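Local coordinates for capsular polysaccharide export system protein KpsC (PDB 6MGB) that binds CMP and probably acts as a beta-2,4 Kdo-transferase in building the glycolipid that carries Gram-negative bacterial capsules, at residues V159-Q164 and R241-S247; F181-Y185 and Y213-L219; E196-V201 and S222-E228; H136-K140 and N231-L235. All coordinates share one frame. Where two conformers were deposited one is given. Residues are numbered along the deposited sequence.

Interaction 1 of 4, residues V159-Q164 and R241-S247; sequences VLLIDQ and RIYTVSS. With C5P (cytidine-5'-monophosphate), chain D.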
# COMPACT_ATOMS: atom_id res chain seq x y z
N VAL A 159 -13.78 18.59 2.08
CA VAL A 159 -12.61 17.85 1.62
C VAL A 159 -12.18 16.90 2.72
O VAL A 159 -12.55 17.05 3.89
CB VAL A 159 -11.44 18.77 1.21
CG1 VAL A 159 -11.90 19.77 0.15
CG2 VAL A 159 -10.87 19.50 2.42
N LEU A 160 -11.38 15.90 2.35
CA LEU A 160 -10.94 14.86 3.26
C LEU A 160 -9.42 14.83 3.32
O LEU A 160 -8.75 14.79 2.29
CB LEU A 160 -11.46 13.49 2.83
CG LEU A 160 -11.12 12.33 3.77
CD1 LEU A 160 -11.78 12.52 5.13
CD2 LEU A 160 -11.54 11.00 3.17
N LEU A 161 -8.88 14.85 4.54
CA LEU A 161 -7.46 14.68 4.79
C LEU A 161 -7.23 13.30 5.38
O LEU A 161 -7.93 12.89 6.31
CB LEU A 161 -6.93 15.76 5.74
CG LEU A 161 -6.64 17.15 5.17
CD1 LEU A 161 -7.78 17.67 4.30
CD2 LEU A 161 -6.37 18.13 6.31
N ILE A 162 -6.25 12.58 4.84
CA ILE A 162 -5.93 11.22 5.26
C ILE A 162 -4.79 11.28 6.26
O ILE A 162 -3.71 11.81 5.95
CB ILE A 162 -5.58 10.32 4.07
CG1 ILE A 162 -6.76 10.25 3.09
CG2 ILE A 162 -5.19 8.92 4.54
CD1 ILE A 162 -6.45 9.53 1.79
N ASP A 163 -5.01 10.75 7.46
CA ASP A 163 -3.95 10.65 8.45
C ASP A 163 -3.28 9.28 8.34
O ASP A 163 -3.85 8.33 7.81
CB ASP A 163 -4.51 10.86 9.86
CG ASP A 163 -3.42 11.20 10.88
OD1 ASP A 163 -2.32 11.60 10.46
OD2 ASP A 163 -3.68 11.08 12.09
N GLN A 164 -2.06 9.20 8.85
CA GLN A 164 -1.27 7.98 8.78
C GLN A 164 -0.72 7.66 10.17
O GLN A 164 -0.91 8.41 11.13
CB GLN A 164 -0.15 8.12 7.75
CG GLN A 164 -0.66 8.09 6.32
CD GLN A 164 0.39 8.48 5.30
OE1 GLN A 164 0.30 9.53 4.67
NE2 GLN A 164 1.40 7.64 5.14
N ARG A 241 -12.40 15.65 -3.42
CA ARG A 241 -11.00 16.05 -3.32
C ARG A 241 -10.40 15.46 -2.06
O ARG A 241 -10.93 15.65 -0.96
CB ARG A 241 -10.89 17.58 -3.31
CG ARG A 241 -9.49 18.11 -3.10
CD ARG A 241 -9.46 19.62 -3.27
NE ARG A 241 -9.55 20.02 -4.67
CZ ARG A 241 -9.67 21.27 -5.09
NH1 ARG A 241 -9.71 22.27 -4.21
NH2 ARG A 241 -9.74 21.54 -6.39
N ILE A 242 -9.28 14.75 -2.21
CA ILE A 242 -8.62 14.05 -1.11
C ILE A 242 -7.21 14.59 -0.96
O ILE A 242 -6.53 14.87 -1.96
CB ILE A 242 -8.59 12.52 -1.35
CG1 ILE A 242 -9.96 12.00 -1.77
CG2 ILE A 242 -8.10 11.80 -0.11
CD1 ILE A 242 -11.07 12.29 -0.78
N TYR A 243 -6.77 14.74 0.29
CA TYR A 243 -5.41 15.17 0.61
C TYR A 243 -4.68 14.05 1.33
O TYR A 243 -5.21 13.48 2.29
CB TYR A 243 -5.43 16.42 1.50
CG TYR A 243 -5.84 17.69 0.79
CD1 TYR A 243 -7.18 17.97 0.53
CD2 TYR A 243 -4.89 18.63 0.41
CE1 TYR A 243 -7.55 19.13 -0.11
CE2 TYR A 243 -5.26 19.80 -0.23
CZ TYR A 243 -6.59 20.05 -0.48
OH TYR A 243 -6.96 21.21 -1.12
N THR A 244 -3.47 13.73 0.87
CA THR A 244 -2.69 12.66 1.45
C THR A 244 -1.20 12.96 1.30
O THR A 244 -0.79 13.66 0.36
CB THR A 244 -3.01 11.30 0.81
OG1 THR A 244 -2.40 10.25 1.57
CG2 THR A 244 -2.51 11.24 -0.63
N VAL A 245 -0.40 12.43 2.22
CA VAL A 245 1.05 12.49 2.12
C VAL A 245 1.51 11.29 1.30
O VAL A 245 2.05 11.45 0.20
CB VAL A 245 1.72 12.51 3.50
CG1 VAL A 245 3.24 12.43 3.36
CG2 VAL A 245 1.33 13.77 4.27
N SER A 246 1.30 10.08 1.84
CA SER A 246 1.77 8.87 1.15
C SER A 246 0.91 7.64 1.43
O SER A 246 1.38 6.52 1.19
CB SER A 246 3.22 8.56 1.57
OG SER A 246 3.28 8.26 2.96
N SER A 247 -0.32 7.80 1.90
CA SER A 247 -1.13 6.66 2.31
C SER A 247 -1.63 5.87 1.10
O SER A 247 -1.92 6.43 0.04
CB SER A 247 -2.33 7.14 3.13
OG SER A 247 -3.20 6.06 3.43
O3P C5P D . -0.86 3.21 3.63
P C5P D . -1.62 3.23 4.93
O1P C5P D . -1.73 4.67 5.42
O2P C5P D . -1.11 2.37 6.08
O5' C5P D . -3.10 2.75 4.58
C5' C5P D . -3.43 1.37 4.51
C4' C5P D . -4.91 1.19 4.29
O4' C5P D . -5.62 1.53 5.52
C3' C5P D . -5.53 2.11 3.24
O3' C5P D . -5.39 1.60 1.93
C2' C5P D . -6.98 2.22 3.70
O2' C5P D . -7.74 1.10 3.28
C1' C5P D . -6.83 2.18 5.22
N1 C5P D . -6.78 3.54 5.81
C2 C5P D . -8.00 4.13 6.46
N3 C5P D . -7.94 5.51 7.05
C4 C5P D . -6.70 6.28 7.01
C5 C5P D . -5.49 5.70 6.36
C6 C5P D . -5.55 4.32 5.77
O2 C5P D . -9.00 3.51 6.50
N4 C5P D . -6.64 7.62 7.59
O HOH W 1 -1.98 10.94 4.15
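Polar contacts are densest where the two strands end. Gln-164 meets Ser-246 twice: Ser-246 N donates to Gln-164 OE1 at 3.1 Å and Gln-164 NE2 to Ser-246 OG at 2.9 Å, while Ser-246 OG also pairs with Ser-170. A buried water ties the same turn together, giving protons to Ile-162 O (2.6 Å) and Gln-164 OE1 (2.7 Å) and receiving them from Thr-244 OG1 (2.7 Å) and Val-245 N (2.9 Å). Thr-244 OG1 in turn accepts from Ser-247 N (3.2 Å), an ST motif. Beyond the strands, Asp-163 O accepts from N4 of the cytosine (2.9 Å), and Ser-247 OG, at the N-cap of helix 248-255, donates to phosphate O1P (2.8 Å). Further back the backbones run parallel: Tyr-243 N donates to Leu-160 O (2.8 Å), Ile-162 N to Tyr-243 O (2.9 Å), and Leu-160 N more weakly to Arg-241 O (3.3 Å). Leu-160 and Ile-242 share one sheet face, Leu-161 and Tyr-243 the other; Ile-162 CD1 presses on Ile-242 CG2 at 3.4 Å. Nucleotide bound at the C-terminal ends of parallel strands, with its phosphate at a helix N-terminus, is characteristic of the Rossmann-like domain of GT-B glycosyltransferases.

Interaction 2 of 4, residues F181-Y185 and Y213-L219; sequences FREMY and YLARMKL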
# COMPACT_ATOMS: atom_id res chain seq x y z
N PHE A 181 2.65 16.82 7.20
CA PHE A 181 1.23 16.70 7.54
C PHE A 181 0.66 18.04 7.99
O PHE A 181 -0.49 18.37 7.68
CB PHE A 181 1.05 15.64 8.62
CG PHE A 181 1.20 14.24 8.10
CD1 PHE A 181 2.45 13.64 8.05
CD2 PHE A 181 0.10 13.53 7.66
CE1 PHE A 181 2.59 12.35 7.56
CE2 PHE A 181 0.24 12.24 7.18
CZ PHE A 181 1.48 11.65 7.13
N ARG A 182 1.44 18.84 8.72
CA ARG A 182 0.99 20.17 9.10
C ARG A 182 0.86 21.07 7.87
O ARG A 182 -0.11 21.82 7.75
CB ARG A 182 1.95 20.79 10.12
CG ARG A 182 1.51 22.16 10.62
CD ARG A 182 2.33 22.61 11.82
NE ARG A 182 3.75 22.75 11.51
CZ ARG A 182 4.30 23.86 11.02
NH1 ARG A 182 3.56 24.94 10.79
NH2 ARG A 182 5.60 23.90 10.77
N GLU A 183 1.84 21.01 6.96
CA GLU A 183 1.73 21.78 5.72
C GLU A 183 0.50 21.36 4.93
O GLU A 183 -0.21 22.21 4.37
CB GLU A 183 3.00 21.59 4.89
CG GLU A 183 3.05 22.43 3.63
CD GLU A 183 4.31 22.20 2.82
OE1 GLU A 183 4.94 21.13 2.99
OE2 GLU A 183 4.68 23.08 2.02
N MET A 184 0.24 20.05 4.85
CA MET A 184 -0.93 19.57 4.13
C MET A 184 -2.21 20.15 4.71
O MET A 184 -3.12 20.54 3.96
CB MET A 184 -0.98 18.04 4.18
CG MET A 184 -2.14 17.43 3.41
SD MET A 184 -2.10 15.63 3.42
CE MET A 184 -2.59 15.29 5.10
N TYR A 185 -2.31 20.22 6.04
CA TYR A 185 -3.51 20.75 6.67
C TYR A 185 -3.74 22.20 6.29
O TYR A 185 -4.81 22.57 5.80
CB TYR A 185 -3.39 20.60 8.19
CG TYR A 185 -4.45 21.37 8.94
CD1 TYR A 185 -5.76 20.92 8.98
CD2 TYR A 185 -4.14 22.54 9.61
CE1 TYR A 185 -6.73 21.61 9.67
CE2 TYR A 185 -5.10 23.25 10.31
CZ TYR A 185 -6.40 22.78 10.33
OH TYR A 185 -7.37 23.47 11.02
N TYR A 213 -0.28 11.28 12.99
CA TYR A 213 0.30 12.60 12.77
C TYR A 213 -0.73 13.69 13.04
O TYR A 213 -0.58 14.49 13.96
CB TYR A 213 0.84 12.71 11.35
CG TYR A 213 1.95 11.74 11.02
CD1 TYR A 213 3.28 12.04 11.31
CD2 TYR A 213 1.68 10.52 10.39
CE1 TYR A 213 4.30 11.16 11.00
CE2 TYR A 213 2.70 9.63 10.08
CZ TYR A 213 4.00 9.95 10.39
OH TYR A 213 5.01 9.07 10.07
N LEU A 214 -1.80 13.72 12.24
CA LEU A 214 -2.84 14.72 12.43
C LEU A 214 -3.66 14.44 13.69
O LEU A 214 -4.18 15.38 14.30
CB LEU A 214 -3.76 14.76 11.21
CG LEU A 214 -3.11 15.18 9.89
CD1 LEU A 214 -4.05 14.92 8.73
CD2 LEU A 214 -2.71 16.65 9.94
N ALA A 215 -3.77 13.17 14.09
CA ALA A 215 -4.59 12.83 15.24
C ALA A 215 -4.04 13.43 16.53
O ALA A 215 -4.80 13.68 17.47
CB ALA A 215 -4.69 11.31 15.37
N ARG A 216 -2.73 13.69 16.59
CA ARG A 216 -2.10 14.27 17.77
C ARG A 216 -2.09 15.79 17.76
O ARG A 216 -1.79 16.40 18.80
CB ARG A 216 -0.66 13.77 17.92
CG ARG A 216 -0.52 12.26 17.92
CD ARG A 216 -1.09 11.60 19.15
NE ARG A 216 -0.33 11.89 20.37
CZ ARG A 216 -0.51 11.25 21.52
NH1 ARG A 216 -1.42 10.29 21.59
NH2 ARG A 216 0.20 11.57 22.60
N MET A 217 -2.39 16.42 16.63
CA MET A 217 -2.36 17.87 16.55
C MET A 217 -3.61 18.47 17.18
O MET A 217 -4.66 17.83 17.28
CB MET A 217 -2.27 18.32 15.09
CG MET A 217 -1.03 17.86 14.36
SD MET A 217 -0.98 18.53 12.68
CE MET A 217 0.41 17.63 12.00
N LYS A 218 -3.49 19.72 17.60
CA LYS A 218 -4.62 20.52 18.08
C LYS A 218 -5.06 21.39 16.90
O LYS A 218 -4.44 22.42 16.62
CB LYS A 218 -4.24 21.36 19.29
CG LYS A 218 -4.05 20.58 20.57
CD LYS A 218 -3.74 21.52 21.73
CE LYS A 218 -3.50 20.75 23.02
NZ LYS A 218 -3.14 21.67 24.14
N LEU A 219 -6.11 20.96 16.22
CA LEU A 219 -6.62 21.66 15.05
C LEU A 219 -7.78 22.56 15.44
O LEU A 219 -8.34 22.47 16.53
CB LEU A 219 -7.06 20.65 13.98
CG LEU A 219 -6.02 19.58 13.63
CD1 LEU A 219 -6.62 18.56 12.68
CD2 LEU A 219 -4.77 20.21 13.03
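Helix 180-191 packs here against the loop that leads to edge strand 224-226, on one flank of the Rossmann-like, nucleotide-binding half of this GT-B enzyme. The fit is mainly apolar, loop side chains also resting on the helix backbone. At one end the Phe-181 and Tyr-213 rings lie almost flat on each other in an offset stack, with centroids 4.1 Å apart and planes at 5°; the slip between them brings Tyr-213 CB over the Phe-181 face, a CH-pi contact. Leu-214 is the central bump: its CD2 enters the hollow between Phe-181 and Tyr-185, 3.6 Å from Phe-181 O, while its CD1 meets Met-184 CE at 3.9 Å. Met-217 stretches along the outer side of Phe-181, laying its CE against Arg-182 N (3.6 Å) and Phe-181 CB (4.0 Å). Backbone NH groups of Leu-214 and Ala-215 bond to the Asp-163 carboxylate. At the far end Leu-219 CD2 sits squarely over the Tyr-185 ring, 3.9 Å from its centroid and 4° off the normal.

Interaction 3 of 4, residues E196-V201 and S222-E228; sequences EIYVKV and SVKVIRE. With C5P (cytidine-5'-monophosphate), chain D.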
# COMPACT_ATOMS: atom_id res chain seq x y z
N GLU A 196 -16.00 22.40 4.48
CA GLU A 196 -15.78 21.70 5.73
C GLU A 196 -14.55 20.81 5.60
O GLU A 196 -14.30 20.23 4.53
CB GLU A 196 -17.00 20.85 6.09
CG GLU A 196 -18.27 21.66 6.30
CD GLU A 196 -19.41 20.83 6.86
OE1 GLU A 196 -19.61 19.69 6.39
OE2 GLU A 196 -20.11 21.32 7.77
N ILE A 197 -13.79 20.69 6.68
CA ILE A 197 -12.53 19.94 6.68
C ILE A 197 -12.73 18.70 7.55
O ILE A 197 -13.06 18.81 8.73
CB ILE A 197 -11.36 20.79 7.20
CG1 ILE A 197 -11.23 22.08 6.38
CG2 ILE A 197 -10.07 19.99 7.16
CD1 ILE A 197 -11.10 21.88 4.88
N TYR A 198 -12.53 17.53 6.95
CA TYR A 198 -12.58 16.26 7.66
C TYR A 198 -11.21 15.60 7.65
O TYR A 198 -10.50 15.63 6.64
CB TYR A 198 -13.61 15.32 7.03
CG TYR A 198 -15.05 15.76 7.22
CD1 TYR A 198 -15.63 16.67 6.35
CD2 TYR A 198 -15.82 15.25 8.25
CE1 TYR A 198 -16.94 17.08 6.52
CE2 TYR A 198 -17.13 15.64 8.42
CZ TYR A 198 -17.69 16.55 7.55
OH TYR A 198 -18.99 16.95 7.72
N VAL A 199 -10.85 15.01 8.79
CA VAL A 199 -9.62 14.25 8.94
C VAL A 199 -9.99 12.83 9.32
O VAL A 199 -10.72 12.61 10.31
CB VAL A 199 -8.69 14.87 10.01
CG1 VAL A 199 -7.48 13.99 10.26
CG2 VAL A 199 -8.26 16.27 9.60
N LYS A 200 -9.50 11.86 8.56
CA LYS A 200 -9.76 10.45 8.83
C LYS A 200 -8.55 9.85 9.54
O LYS A 200 -7.46 9.77 8.96
CB LYS A 200 -10.07 9.69 7.54
CG LYS A 200 -10.27 8.18 7.73
CD LYS A 200 -11.25 7.89 8.87
CE LYS A 200 -11.64 6.42 8.92
NZ LYS A 200 -10.46 5.52 8.96
N VAL A 201 -8.75 9.44 10.79
CA VAL A 201 -7.69 8.81 11.56
C VAL A 201 -7.47 7.38 11.06
O VAL A 201 -8.41 6.69 10.65
CB VAL A 201 -8.03 8.83 13.06
CG1 VAL A 201 -7.00 8.06 13.87
CG2 VAL A 201 -8.13 10.27 13.55
N SER A 222 -13.48 23.72 14.28
CA SER A 222 -14.39 23.44 13.17
C SER A 222 -13.95 22.22 12.37
O SER A 222 -14.76 21.67 11.62
CB SER A 222 -14.49 24.65 12.25
OG SER A 222 -13.32 24.81 11.48
N VAL A 223 -12.70 21.80 12.50
CA VAL A 223 -12.22 20.62 11.79
C VAL A 223 -12.81 19.38 12.45
O VAL A 223 -12.75 19.22 13.68
CB VAL A 223 -10.69 20.58 11.77
CG1 VAL A 223 -10.19 19.31 11.08
CG2 VAL A 223 -10.14 21.82 11.07
N LYS A 224 -13.36 18.48 11.64
CA LYS A 224 -14.03 17.28 12.12
C LYS A 224 -13.07 16.10 11.96
O LYS A 224 -12.76 15.70 10.83
CB LYS A 224 -15.33 17.06 11.37
CG LYS A 224 -16.29 18.24 11.51
CD LYS A 224 -17.47 18.16 10.56
CE LYS A 224 -18.37 19.38 10.70
NZ LYS A 224 -17.63 20.66 10.45
N VAL A 225 -12.60 15.57 13.08
CA VAL A 225 -11.65 14.47 13.09
C VAL A 225 -12.44 13.18 13.27
O VAL A 225 -13.13 12.99 14.28
CB VAL A 225 -10.61 14.64 14.21
CG1 VAL A 225 -9.65 13.46 14.24
CG2 VAL A 225 -9.84 15.94 14.01
N ILE A 226 -12.34 12.29 12.28
CA ILE A 226 -13.16 11.09 12.22
C ILE A 226 -12.39 9.96 12.89
O ILE A 226 -11.33 9.55 12.41
CB ILE A 226 -13.53 10.73 10.78
CG1 ILE A 226 -14.26 11.91 10.11
CG2 ILE A 226 -14.39 9.47 10.74
CD1 ILE A 226 -14.51 11.72 8.63
N ARG A 227 -12.93 9.45 14.00
CA ARG A 227 -12.36 8.30 14.69
C ARG A 227 -13.29 7.10 14.67
O ARG A 227 -13.01 6.10 15.33
CB ARG A 227 -12.01 8.69 16.13
CG ARG A 227 -11.31 10.04 16.24
CD ARG A 227 -10.84 10.31 17.65
NE ARG A 227 -9.43 9.98 17.83
CZ ARG A 227 -8.43 10.85 17.77
NH1 ARG A 227 -7.19 10.44 17.94
NH2 ARG A 227 -8.67 12.14 17.54
N GLU A 228 -14.40 7.19 13.94
CA GLU A 228 -15.23 6.02 13.69
C GLU A 228 -14.60 5.18 12.59
O GLU A 228 -13.99 5.70 11.65
CB GLU A 228 -16.65 6.43 13.29
CG GLU A 228 -17.41 7.16 14.39
CD GLU A 228 -18.86 7.40 14.03
OE1 GLU A 228 -19.30 8.57 14.04
OE2 GLU A 228 -19.57 6.41 13.75
O3P C5P D . -0.86 3.21 3.63
P C5P D . -1.62 3.23 4.93
O1P C5P D . -1.73 4.67 5.42
O2P C5P D . -1.11 2.37 6.08
O5' C5P D . -3.10 2.75 4.58
C5' C5P D . -3.43 1.37 4.51
C4' C5P D . -4.91 1.19 4.29
O4' C5P D . -5.62 1.53 5.52
C3' C5P D . -5.53 2.11 3.24
O3' C5P D . -5.39 1.60 1.93
C2' C5P D . -6.98 2.22 3.70
O2' C5P D . -7.74 1.10 3.28
C1' C5P D . -6.83 2.18 5.22
N1 C5P D . -6.78 3.54 5.81
C2 C5P D . -8.00 4.13 6.46
N3 C5P D . -7.94 5.51 7.05
C4 C5P D . -6.70 6.28 7.01
C5 C5P D . -5.49 5.70 6.36
C6 C5P D . -5.55 4.32 5.77
O2 C5P D . -9.00 3.51 6.50
N4 C5P D . -6.64 7.62 7.59
O HOH W 2 -14.39 22.42 8.86
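Most unusual is the double use of Lys-200, whose two ends both meet the base of CMP: Lys-200 NZ donates to cytosine N3 at 3.2 Å and more weakly to O2 at 3.5 Å, and its carbonyl O accepts a weak bond from cytosine N4 at 2.7 Å. Behind this site four backbone hydrogen bonds join the strands in parallel: Lys-224 N to Ile-197 O (2.9 Å), Val-199 N to Lys-224 O (2.9 Å), Ile-226 N to Val-199 O (2.6 Å) and Val-201 N to Ile-226 O (3.0 Å). They close a beta-alpha-beta unit, strand 196-200, helix 203-206 and strand 224-226, in which 224-226 forms one edge of the six-stranded parallel sheet of the Rossmann-like domain. On the face of Tyr-198 and Ile-226, the tyrosine ring meets Lys-224 CD (3.3 Å from CE2) and Ile-226 CD1 (3.8 Å from CD2). Val-199 and Val-225 lie on the other face, where Val-201 CG2 touches Val-225 CG1 at 3.6 Å and Val-199 CG2 touches Val-223 CG1 at 3.9 Å. At the start of the pair, water links Ile-197 N (2.8 Å) to Ser-222 O (2.9 Å), and Glu-196 OE2 forms a long salt bridge with Lys-224 NZ, 3.7 Å away.

Interaction 4 of 4, residues H136-K140 and N231-L235; sequences HKISK and NPVDL. With C5P (cytidine-5'-monophosphate), chain D.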
# COMPACT_ATOMS: atom_id res chain seq x y z
N HIS A 136 -18.04 -3.94 -4.61
CA HIS A 136 -18.10 -4.58 -3.30
C HIS A 136 -17.37 -3.79 -2.22
O HIS A 136 -17.22 -4.30 -1.11
CB HIS A 136 -17.54 -6.00 -3.39
CG HIS A 136 -18.44 -6.95 -4.12
ND1 HIS A 136 -18.31 -7.21 -5.46
CD2 HIS A 136 -19.50 -7.68 -3.69
CE1 HIS A 136 -19.24 -8.08 -5.83
NE2 HIS A 136 -19.97 -8.38 -4.77
N LYS A 137 -16.93 -2.57 -2.53
CA LYS A 137 -16.29 -1.70 -1.55
C LYS A 137 -15.15 -2.42 -0.83
O LYS A 137 -15.07 -2.46 0.40
CB LYS A 137 -17.32 -1.17 -0.55
CG LYS A 137 -18.45 -0.39 -1.19
CD LYS A 137 -19.32 0.32 -0.16
CE LYS A 137 -20.46 1.08 -0.82
NZ LYS A 137 -21.41 0.17 -1.52
N ILE A 138 -14.25 -3.00 -1.62
CA ILE A 138 -13.11 -3.76 -1.11
C ILE A 138 -11.93 -2.83 -0.91
O ILE A 138 -11.74 -1.86 -1.66
CB ILE A 138 -12.77 -4.92 -2.07
CG1 ILE A 138 -13.83 -6.02 -1.96
CG2 ILE A 138 -11.38 -5.49 -1.78
CD1 ILE A 138 -13.76 -7.06 -3.06
N SER A 139 -11.13 -3.12 0.10
CA SER A 139 -9.96 -2.30 0.43
C SER A 139 -8.90 -3.21 1.03
O SER A 139 -8.98 -4.44 0.92
CB SER A 139 -10.36 -1.15 1.37
OG SER A 139 -10.90 -1.65 2.58
N LYS A 140 -7.89 -2.62 1.66
CA LYS A 140 -6.79 -3.40 2.21
C LYS A 140 -7.26 -4.32 3.33
O LYS A 140 -6.92 -5.51 3.35
CB LYS A 140 -5.68 -2.47 2.70
CG LYS A 140 -4.38 -3.18 3.06
CD LYS A 140 -3.33 -2.20 3.58
CE LYS A 140 -1.95 -2.84 3.66
NZ LYS A 140 -1.31 -2.94 2.32
N ASN A 231 -15.81 2.12 6.64
CA ASN A 231 -15.24 1.51 5.45
C ASN A 231 -14.59 2.61 4.61
O ASN A 231 -15.28 3.56 4.22
CB ASN A 231 -16.33 0.79 4.65
CG ASN A 231 -15.79 0.12 3.40
OD1 ASN A 231 -14.90 0.65 2.74
ND2 ASN A 231 -16.32 -1.05 3.07
N PRO A 232 -13.29 2.52 4.32
CA PRO A 232 -12.62 3.67 3.68
C PRO A 232 -13.17 4.03 2.31
O PRO A 232 -13.28 5.22 1.99
CB PRO A 232 -11.15 3.21 3.61
CG PRO A 232 -11.19 1.72 3.68
CD PRO A 232 -12.36 1.40 4.57
N VAL A 233 -13.52 3.04 1.49
CA VAL A 233 -14.01 3.36 0.15
C VAL A 233 -15.44 3.89 0.20
O VAL A 233 -15.84 4.66 -0.67
CB VAL A 233 -13.88 2.14 -0.78
CG1 VAL A 233 -12.43 1.74 -0.94
CG2 VAL A 233 -14.69 0.98 -0.25
N ASP A 234 -16.22 3.50 1.21
CA ASP A 234 -17.51 4.14 1.43
C ASP A 234 -17.32 5.59 1.86
O ASP A 234 -18.00 6.49 1.35
CB ASP A 234 -18.31 3.36 2.48
CG ASP A 234 -19.76 3.78 2.53
OD1 ASP A 234 -20.24 4.40 1.55
OD2 ASP A 234 -20.43 3.50 3.55
N LEU A 235 -16.40 5.83 2.79
CA LEU A 235 -16.12 7.19 3.23
C LEU A 235 -15.68 8.06 2.06
O LEU A 235 -16.11 9.21 1.94
CB LEU A 235 -15.05 7.17 4.32
CG LEU A 235 -14.66 8.52 4.93
CD1 LEU A 235 -15.84 9.15 5.66
CD2 LEU A 235 -13.48 8.37 5.86
O3P C5P D . -0.86 3.21 3.63
P C5P D . -1.62 3.23 4.93
O1P C5P D . -1.73 4.67 5.42
O2P C5P D . -1.11 2.37 6.08
O5' C5P D . -3.10 2.75 4.58
C5' C5P D . -3.43 1.37 4.51
C4' C5P D . -4.91 1.19 4.29
O4' C5P D . -5.62 1.53 5.52
C3' C5P D . -5.53 2.11 3.24
O3' C5P D . -5.39 1.60 1.93
C2' C5P D . -6.98 2.22 3.70
O2' C5P D . -7.74 1.10 3.28
C1' C5P D . -6.83 2.18 5.22
N1 C5P D . -6.78 3.54 5.81
C2 C5P D . -8.00 4.13 6.46
N3 C5P D . -7.94 5.51 7.05
C4 C5P D . -6.70 6.28 7.01
C5 C5P D . -5.49 5.70 6.36
C6 C5P D . -5.55 4.32 5.77
O2 C5P D . -9.00 3.51 6.50
N4 C5P D . -6.64 7.62 7.59
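A single direct hydrogen bond joins the two segments, nearly straight at 173°: Asn-231 ND2 donates to Lys-137 O at 3.3 Å. The same amide does a second job through its oxygen. Asn-231 is the N-cap of helix 232-236, and its OD1 accepts weak bonds from Val-233 N (3.0 Å) and Asp-234 N (3.5 Å), so one side chain both caps the helix and ties it to the other segment. Lys-137 can present its carbonyl here because, with positive phi, it is the C-prime residue of the Schellman motif that ends helix 120-135. Van der Waals packing supplies the rest. Val-233 makes most of it: its CG2 presses on Lys-137 CA and CB, both at 3.4 Å, and its CG1 lies 3.7 Å from Ile-138 O and 4.2 Å from Ser-139 CB. Next to it Pro-232 CG touches Ser-139 OG (3.6 Å). Ile-138 points away, toward helix 314-322. Both segments also approach the nucleotide: Pro-232 CG comes to the ribose O2' at 3.5 Å, Ser-139 CB to the same O2' at 3.9 Å, and Lys-140 CD reaches C5' at 3.7 Å. Thus the C-terminal end of one helix meets the capped N-terminus of another, and residues beside the junction line part of the CMP pocket near the ribose.

Overall arrangement
Interactions 1 and 3 belong to one parallel sheet, their centres 11 Å apart: Leu-161 N meets Tyr-198 O at 2.8 Å and Leu-161 O meets Lys-200 N at 2.9 Å, so strand 158-162 is the shared neighbour of 196-200 and 241-244. Interaction 2 covers one face, Asp-163 OD1 reaching Leu-214 N (2.8 Å) and Leu-214 CD1 touching Val-199 CG1 (3.9 Å). Interaction 4 is about 24 Å from interaction 2, centre to centre, and meets the sheet through Leu-235 CD2, 3.7 Å from Lys-200 CG and 4.2 Å from Leu-160 CD2. Around CMP, interactions 1 and 3 hold the base, interaction 1 also the phosphate, and interaction 4 flanks the ribose.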